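Local coordinates for protein aspartate-semialdehyde dehydrogenase 2 (Vibrio cholerae, PDB 2QZ9) that catalyses the NADPH-dependent reductive dephosphorylation of L-aspartyl-4-phosphate to L-aspartate-semialdehyde, a step toward lysine, methionine and threonine, at residues A[108-113]-A[325-330]; A[290-295]-A[316-321]. All coordinates share one frame; numbering follows the deposited sequence.

Both contacts use helix 317-335, the last helix of the chain. Contact 2 holds its first turn against the loop residue Asp290 and the start of strand 292-299, in the dimerisation domain. Contact 1 holds a later part of the same helix against a loop of the nucleotide-binding domain. Neither is purely core or surface, since each joins buried and partly exposed residues. The centre of contact 2 is about 8 Å from the centre of the chain, that of contact 1 about 12 Å. Contact 1 is mostly apolar, with one polar pair at its margin. Contact 2 combines a salt bridge with a lysine chain laid on backbone. The ammonium of Lys318 reaches Glu111 and Gln326 and joins the two contacts.

Contact 1 (A[108-113]-A[325-330])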
ATOM      1  N   VAL A 108     -21.386  -0.621  15.712  1.00 32.25           N
ATOM      2  CA  VAL A 108     -21.248  -2.039  16.056  1.00 32.29           C
ATOM      3  C   VAL A 108     -20.493  -2.912  15.051  1.00 32.24           C
ATOM      4  O   VAL A 108     -20.794  -2.911  13.857  1.00 32.55           O
ATOM      5  CB  VAL A 108     -22.631  -2.683  16.322  1.00 32.38           C
ATOM      6  CG1 VAL A 108     -22.483  -4.159  16.696  1.00 32.31           C
ATOM      7  CG2 VAL A 108     -23.369  -1.938  17.426  1.00 32.58           C
ATOM      8  N   VAL A 109     -19.523  -3.666  15.560  1.00 31.89           N
ATOM      9  CA  VAL A 109     -19.003  -4.824  14.860  1.00 31.64           C
ATOM     10  C   VAL A 109     -19.368  -6.003  15.745  1.00 32.42           C
ATOM     11  O   VAL A 109     -18.962  -6.045  16.893  1.00 33.24           O
ATOM     12  CB  VAL A 109     -17.465  -4.736  14.614  1.00 31.72           C
ATOM     13  CG1 VAL A 109     -17.008  -5.886  13.744  1.00 30.85           C
ATOM     14  CG2 VAL A 109     -17.099  -3.415  13.957  1.00 29.08           C
ATOM     15  N   PRO A 110     -20.192  -6.933  15.233  1.00 33.14           N
ATOM     16  CA  PRO A 110     -20.773  -8.024  16.015  1.00 33.81           C
ATOM     17  C   PRO A 110     -19.762  -8.940  16.714  1.00 34.86           C
ATOM     18  O   PRO A 110     -20.046  -9.428  17.812  1.00 34.93           O
ATOM     19  CB  PRO A 110     -21.569  -8.811  14.972  1.00 34.21           C
ATOM     20  CG  PRO A 110     -21.877  -7.813  13.926  1.00 33.81           C
ATOM     21  CD  PRO A 110     -20.661  -6.964  13.837  1.00 32.84           C
ATOM     22  N   GLU A 111     -18.606  -9.161  16.085  1.00 35.08           N
ATOM     23  CA  GLU A 111     -17.497  -9.907  16.684  1.00 35.95           C
ATOM     24  C   GLU A 111     -16.830  -9.149  17.830  1.00 36.00           C
ATOM     25  O   GLU A 111     -16.066  -9.732  18.597  1.00 36.77           O
ATOM     26  CB  GLU A 111     -16.405 -10.215  15.633  1.00 35.91           C
ATOM     27  CG  GLU A 111     -16.830 -11.134  14.495  1.00 37.43           C
ATOM     28  CD  GLU A 111     -17.497 -10.393  13.351  1.00 39.54           C
ATOM     29  OE1 GLU A 111     -17.714  -9.166  13.461  1.00 39.74           O
ATOM     30  OE2 GLU A 111     -17.801 -11.041  12.326  1.00 41.86           O
ATOM     31  N   VAL A 112     -17.087  -7.849  17.929  1.00 35.82           N
ATOM     32  CA  VAL A 112     -16.302  -6.987  18.806  1.00 35.37           C
ATOM     33  C   VAL A 112     -17.126  -6.444  19.983  1.00 35.99           C
ATOM     34  O   VAL A 112     -16.836  -6.760  21.135  1.00 36.28           O
ATOM     35  CB  VAL A 112     -15.629  -5.842  17.994  1.00 35.29           C
ATOM     36  CG1 VAL A 112     -14.725  -4.997  18.871  1.00 34.05           C
ATOM     37  CG2 VAL A 112     -14.840  -6.409  16.796  1.00 34.34           C
ATOM     38  N   ASN A 113     -18.159  -5.654  19.687  1.00 36.34           N
ATOM     39  CA  ASN A 113     -18.986  -5.005  20.716  1.00 36.49           C
ATOM     40  C   ASN A 113     -20.483  -5.256  20.503  1.00 37.15           C
ATOM     41  O   ASN A 113     -21.260  -4.302  20.365  1.00 36.97           O
ATOM     42  CB  ASN A 113     -18.700  -3.495  20.764  1.00 35.93           C
ATOM     43  CG  ASN A 113     -19.016  -2.795  19.442  1.00 35.18           C
ATOM     44  OD1 ASN A 113     -19.204  -3.453  18.418  1.00 34.05           O
ATOM     45  ND2 ASN A 113     -19.092  -1.463  19.464  1.00 32.51           N
ATOM     46  N   VAL A 325     -26.210  -7.361   8.169  1.00 30.85           N
ATOM     47  CA  VAL A 325     -27.070  -8.535   8.324  1.00 31.52           C
ATOM     48  C   VAL A 325     -26.761  -9.267   9.632  1.00 32.51           C
ATOM     49  O   VAL A 325     -27.689  -9.720  10.300  1.00 32.70           O
ATOM     50  CB  VAL A 325     -27.028  -9.494   7.077  1.00 31.50           C
ATOM     51  CG1 VAL A 325     -27.777 -10.807   7.341  1.00 31.12           C
ATOM     52  CG2 VAL A 325     -27.642  -8.819   5.868  1.00 30.28           C
ATOM     53  N   GLN A 326     -25.479  -9.340  10.010  1.00 32.87           N
ATOM     54  CA  GLN A 326     -25.052  -9.914  11.318  1.00 33.61           C
ATOM     55  C   GLN A 326     -25.559  -9.151  12.551  1.00 33.63           C
ATOM     56  O   GLN A 326     -25.822  -9.753  13.591  1.00 33.81           O
ATOM     57  CB  GLN A 326     -23.522 -10.020  11.417  1.00 33.25           C
ATOM     58  CG  GLN A 326     -22.876 -11.163  10.657  1.00 33.84           C
ATOM     59  CD  GLN A 326     -21.342 -11.102  10.711  1.00 34.37           C
ATOM     60  OE1 GLN A 326     -20.719 -10.148  10.246  1.00 33.73           O
ATOM     61  NE2 GLN A 326     -20.736 -12.127  11.285  1.00 38.20           N
ATOM     62  N   ILE A 327     -25.629  -7.826  12.446  1.00 34.03           N
ATOM     63  CA  ILE A 327     -26.260  -6.977  13.461  1.00 33.92           C
ATOM     64  C   ILE A 327     -27.769  -7.283  13.551  1.00 34.94           C
ATOM     65  O   ILE A 327     -28.310  -7.452  14.645  1.00 34.83           O
ATOM     66  CB  ILE A 327     -26.054  -5.472  13.138  1.00 34.04           C
ATOM     67  CG1 ILE A 327     -24.567  -5.084  13.269  1.00 32.80           C
ATOM     68  CG2 ILE A 327     -26.981  -4.602  14.020  1.00 32.59           C
ATOM     69  CD1 ILE A 327     -24.207  -3.666  12.786  1.00 33.29           C
ATOM     70  N   ALA A 328     -28.432  -7.344  12.396  1.00 35.70           N
ATOM     71  CA  ALA A 328     -29.834  -7.752  12.312  1.00 36.81           C
ATOM     72  C   ALA A 328     -30.098  -9.111  12.965  1.00 37.72           C
ATOM     73  O   ALA A 328     -31.076  -9.242  13.698  1.00 38.30           O
ATOM     74  CB  ALA A 328     -30.310  -7.758  10.862  1.00 36.19           C
ATOM     75  N   GLU A 329     -29.243 -10.104  12.698  1.00 38.39           N
ATOM     76  CA  GLU A 329     -29.382 -11.447  13.289  1.00 39.80           C
ATOM     77  C   GLU A 329     -29.352 -11.420  14.818  1.00 40.79           C
ATOM     78  O   GLU A 329     -30.193 -12.044  15.469  1.00 40.83           O
ATOM     79  CB  GLU A 329     -28.298 -12.413  12.794  1.00 39.58           C
ATOM     80  CG  GLU A 329     -28.386 -12.813  11.336  1.00 39.65           C
ATOM     81  CD  GLU A 329     -27.140 -13.554  10.837  1.00 40.22           C
ATOM     82  OE1 GLU A 329     -27.157 -14.010   9.680  1.00 40.74           O
ATOM     83  OE2 GLU A 329     -26.145 -13.688  11.585  1.00 41.57           O
ATOM     84  N   LEU A 330     -28.373 -10.711  15.379  1.00 41.74           N
ATOM     85  CA  LEU A 330     -28.238 -10.572  16.824  1.00 42.75           C
ATOM     86  C   LEU A 330     -29.359  -9.718  17.414  1.00 43.77           C
ATOM     87  O   LEU A 330     -29.746  -9.908  18.563  1.00 43.69           O
ATOM     88  CB  LEU A 330     -26.877  -9.983  17.199  1.00 42.33           C
ATOM     89  CG  LEU A 330     -25.606 -10.809  16.952  1.00 43.00           C
ATOM     90  CD1 LEU A 330     -24.381  -9.969  17.245  1.00 42.30           C
ATOM     91  CD2 LEU A 330     -25.567 -12.095  17.798  1.00 43.18           C
TER
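Pro110 sits against one side of helix 317-335 and meets Gln326, Ile327 and Leu330. Its ring crosses the Gln326 and Ile327 side chains at about a right angle. CG of Pro110 is 3.7 Å from Gln326 CB, and CB of Pro110 is 3.8 Å from Leu330 CD1.

The Gln326 side chain can be followed outward. Its CB lies on the Pro110 ring. CG leaves CB beside the backbone N, anti to the carbonyl carbon (chi1 -77°), and the extended chain carries the amide past the proline to Glu111. There NE2 of Gln326 gives a long, bent hydrogen bond to Glu111 OE2, 3.3 Å with 144° at the hydrogen. The donor comes from above the carboxylate plane, and the amide and carboxylate planes are 72° apart. OE1 of Gln326 has a different partner, the ammonium of Lys318. Glu111 OE1 makes a salt bridge to the same ammonium, so Lys318 probably does more than the amide to fix the carboxylate.

Ile327 supplies the buried side. Its CG1 is 3.9 Å from Pro110 CG. Its extended chain brings CD1 to Val108, 4.0 Å from Val108 CB and 3.7 Å from Val108 O. That carbonyl also accepts a hydrogen bond from Asn323 ND2.

The loop is folded tightly behind the proline. Val109 O accepts from both Val112 N and Asn113 N, while Val109 N gives a hydrogen bond to Asn113 OD1.

Val108 is backbone-bonded to Ala127, which ties the loop to edge strand 125-127 of the Rossmann-type sheet. The C-terminal helix of the chain returns from the dimerisation domain and packs beside this nucleotide-binding domain, as in other members of this dehydrogenase family.

Contact 2 (A[290-295]-A[316-321]); sequences DHVLVG and VRKGAA
Lys318 lies along the backbone of Asp290 and reaches Val292, and this is the tight, buried half of the contact. Its CG stands anti to the backbone N (chi1 -176°), and the chain then bends at chi2 (55°). The bend curls the methylenes around one carbonyl. Lys318 CB and CD are each 3.5 Å from Asp290 O, and Lys318 CG is 3.7 Å from Val292 CG2. Only the aliphatic part packs here. The ammonium leads away from this segment to Gln326, Glu111 and Asn323. Ile134 and Val138 of helix 131-147 also touch the lysine, and Val138 touches Val292.

The other half is more open, made by the partly exposed side chains of Asp290 and Arg317. They form a salt bridge, with Arg317 NH1 3.0 Å from Asp290 OD1 and a fairly straight angle of 164° at the hydrogen. The carboxylate oxygen is met on its syn side and lies near the guanidinium plane. The pair is single-pronged: Asp290 OD2 stays 3.7 Å from NH1 of Arg317. Both ends are shared. Asp290 OD1 is also hydrogen-bonded to Thr322 OG1, and Arg317 NH1 has a second salt bridge to Glu25 of helix 14-25.

The helix begins here with a wider pi-type turn, closed by Ala321 N to Val316 O at 3.0 Å. The contact packs the start of the C-terminal helix back on the antiparallel strand pair 292-299 and 306-313 that precedes it, where the chain leaves the dimerisation-domain sheet for the nucleotide-binding domain.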
ATOM      1  N   ASP A 290     -17.444 -13.507   3.357  1.00 34.21           N
ATOM      2  CA  ASP A 290     -18.215 -12.871   4.403  1.00 34.14           C
ATOM      3  C   ASP A 290     -17.408 -12.688   5.685  1.00 33.67           C
ATOM      4  O   ASP A 290     -17.918 -12.123   6.659  1.00 33.63           O
ATOM      5  CB  ASP A 290     -19.450 -13.724   4.730  1.00 34.68           C
ATOM      6  CG  ASP A 290     -20.566 -13.597   3.700  1.00 36.07           C
ATOM      7  OD1 ASP A 290     -20.652 -12.591   2.966  1.00 36.46           O
ATOM      8  OD2 ASP A 290     -21.387 -14.530   3.637  1.00 40.56           O
ATOM      9  N   HIS A 291     -16.174 -13.187   5.694  1.00 33.13           N
ATOM     10  CA  HIS A 291     -15.324 -13.167   6.892  1.00 32.70           C
ATOM     11  C   HIS A 291     -14.040 -12.364   6.642  1.00 31.93           C
ATOM     12  O   HIS A 291     -13.846 -11.810   5.557  1.00 31.86           O
ATOM     13  CB  HIS A 291     -15.016 -14.602   7.358  1.00 33.09           C
ATOM     14  CG  HIS A 291     -14.218 -15.397   6.374  1.00 34.64           C
ATOM     15  ND1 HIS A 291     -14.754 -15.888   5.202  1.00 36.85           N
ATOM     16  CD2 HIS A 291     -12.919 -15.781   6.382  1.00 35.68           C
ATOM     17  CE1 HIS A 291     -13.816 -16.531   4.525  1.00 37.24           C
ATOM     18  NE2 HIS A 291     -12.692 -16.485   5.222  1.00 36.02           N
ATOM     19  N   VAL A 292     -13.175 -12.281   7.650  1.00 31.53           N
ATOM     20  CA  VAL A 292     -11.953 -11.488   7.543  1.00 31.05           C
ATOM     21  C   VAL A 292     -10.739 -12.404   7.350  1.00 31.23           C
ATOM     22  O   VAL A 292     -10.611 -13.432   7.999  1.00 30.66           O
ATOM     23  CB  VAL A 292     -11.787 -10.537   8.751  1.00 31.31           C
ATOM     24  CG1 VAL A 292     -10.448  -9.783   8.706  1.00 29.68           C
ATOM     25  CG2 VAL A 292     -12.964  -9.544   8.808  1.00 30.09           C
ATOM     26  N   LEU A 293      -9.850 -12.011   6.450  1.00 31.33           N
ATOM     27  CA  LEU A 293      -8.670 -12.819   6.149  1.00 31.77           C
ATOM     28  C   LEU A 293      -7.390 -12.174   6.667  1.00 31.13           C
ATOM     29  O   LEU A 293      -7.170 -10.981   6.480  1.00 30.68           O
ATOM     30  CB  LEU A 293      -8.587 -13.062   4.639  1.00 31.70           C
ATOM     31  CG  LEU A 293      -9.766 -13.847   4.046  1.00 32.77           C
ATOM     32  CD1 LEU A 293     -10.928 -12.924   3.721  1.00 33.44           C
ATOM     33  CD2 LEU A 293      -9.332 -14.557   2.790  1.00 34.75           C
ATOM     34  N   VAL A 294      -6.554 -12.960   7.337  1.00 30.96           N
ATOM     35  CA  VAL A 294      -5.262 -12.434   7.782  1.00 31.16           C
ATOM     36  C   VAL A 294      -4.025 -13.315   7.501  1.00 30.74           C
ATOM     37  O   VAL A 294      -4.099 -14.544   7.471  1.00 30.66           O
ATOM     38  CB  VAL A 294      -5.302 -11.811   9.254  1.00 31.35           C
ATOM     39  CG1 VAL A 294      -6.642 -11.993   9.924  1.00 31.20           C
ATOM     40  CG2 VAL A 294      -4.136 -12.278  10.134  1.00 30.14           C
ATOM     41  N   GLY A 295      -2.907 -12.641   7.255  1.00 29.71           N
ATOM     42  CA  GLY A 295      -1.627 -13.288   7.047  1.00 28.96           C
ATOM     43  C   GLY A 295      -0.490 -12.363   7.435  1.00 28.36           C
ATOM     44  O   GLY A 295      -0.709 -11.285   8.003  1.00 26.58           O
ATOM     45  N   VAL A 316     -17.620  -4.892   0.320  1.00 29.53           N
ATOM     46  CA  VAL A 316     -19.053  -4.837   0.023  1.00 29.81           C
ATOM     47  C   VAL A 316     -19.823  -5.831   0.914  1.00 29.74           C
ATOM     48  O   VAL A 316     -20.994  -5.600   1.251  1.00 29.54           O
ATOM     49  CB  VAL A 316     -19.316  -5.067  -1.483  1.00 29.90           C
ATOM     50  CG1 VAL A 316     -20.801  -5.044  -1.795  1.00 31.83           C
ATOM     51  CG2 VAL A 316     -18.633  -3.985  -2.297  1.00 31.03           C
ATOM     52  N   ARG A 317     -19.151  -6.914   1.310  1.00 29.79           N
ATOM     53  CA  ARG A 317     -19.718  -7.935   2.209  1.00 29.96           C
ATOM     54  C   ARG A 317     -19.386  -7.656   3.660  1.00 29.64           C
ATOM     55  O   ARG A 317     -20.044  -6.829   4.282  1.00 29.76           O
ATOM     56  CB  ARG A 317     -19.297  -9.358   1.810  1.00 30.46           C
ATOM     57  CG  ARG A 317     -19.824  -9.756   0.447  1.00 32.45           C
ATOM     58  CD  ARG A 317     -19.669 -11.221   0.146  1.00 35.60           C
ATOM     59  NE  ARG A 317     -20.548 -11.556  -0.968  1.00 39.80           N
ATOM     60  CZ  ARG A 317     -21.593 -12.375  -0.882  1.00 41.04           C
ATOM     61  NH1 ARG A 317     -21.882 -12.992   0.263  1.00 40.21           N
ATOM     62  NH2 ARG A 317     -22.349 -12.584  -1.951  1.00 42.65           N
ATOM     63  N   LYS A 318     -18.377  -8.324   4.211  1.00 29.53           N
ATOM     64  CA  LYS A 318     -18.024  -8.101   5.620  1.00 29.54           C
ATOM     65  C   LYS A 318     -17.871  -6.607   5.914  1.00 28.96           C
ATOM     66  O   LYS A 318     -18.287  -6.132   6.970  1.00 29.57           O
ATOM     67  CB  LYS A 318     -16.762  -8.881   6.035  1.00 29.62           C
ATOM     68  CG  LYS A 318     -16.376  -8.768   7.530  1.00 29.62           C
ATOM     69  CD  LYS A 318     -17.523  -9.159   8.465  1.00 30.39           C
ATOM     70  CE  LYS A 318     -17.212  -8.874   9.917  1.00 29.98           C
ATOM     71  NZ  LYS A 318     -18.505  -8.743  10.713  1.00 31.62           N
ATOM     72  N   GLY A 319     -17.320  -5.868   4.957  1.00 28.22           N
ATOM     73  CA  GLY A 319     -17.121  -4.430   5.120  1.00 27.80           C
ATOM     74  C   GLY A 319     -18.387  -3.577   5.080  1.00 27.52           C
ATOM     75  O   GLY A 319     -18.304  -2.357   5.224  1.00 27.23           O
ATOM     76  N   ALA A 320     -19.549  -4.203   4.858  1.00 26.62           N
ATOM     77  CA  ALA A 320     -20.820  -3.470   4.749  1.00 27.00           C
ATOM     78  C   ALA A 320     -22.064  -4.357   4.908  1.00 26.62           C
ATOM     79  O   ALA A 320     -22.624  -4.459   6.002  1.00 26.61           O
ATOM     80  CB  ALA A 320     -20.884  -2.676   3.419  1.00 26.52           C
ATOM     81  N   ALA A 321     -22.467  -5.012   3.817  1.00 26.81           N
ATOM     82  CA  ALA A 321     -23.705  -5.806   3.767  1.00 26.67           C
ATOM     83  C   ALA A 321     -23.799  -6.887   4.827  1.00 26.68           C
ATOM     84  O   ALA A 321     -24.814  -6.997   5.514  1.00 26.11           O
ATOM     85  CB  ALA A 321     -23.905  -6.405   2.396  1.00 26.72           C
TER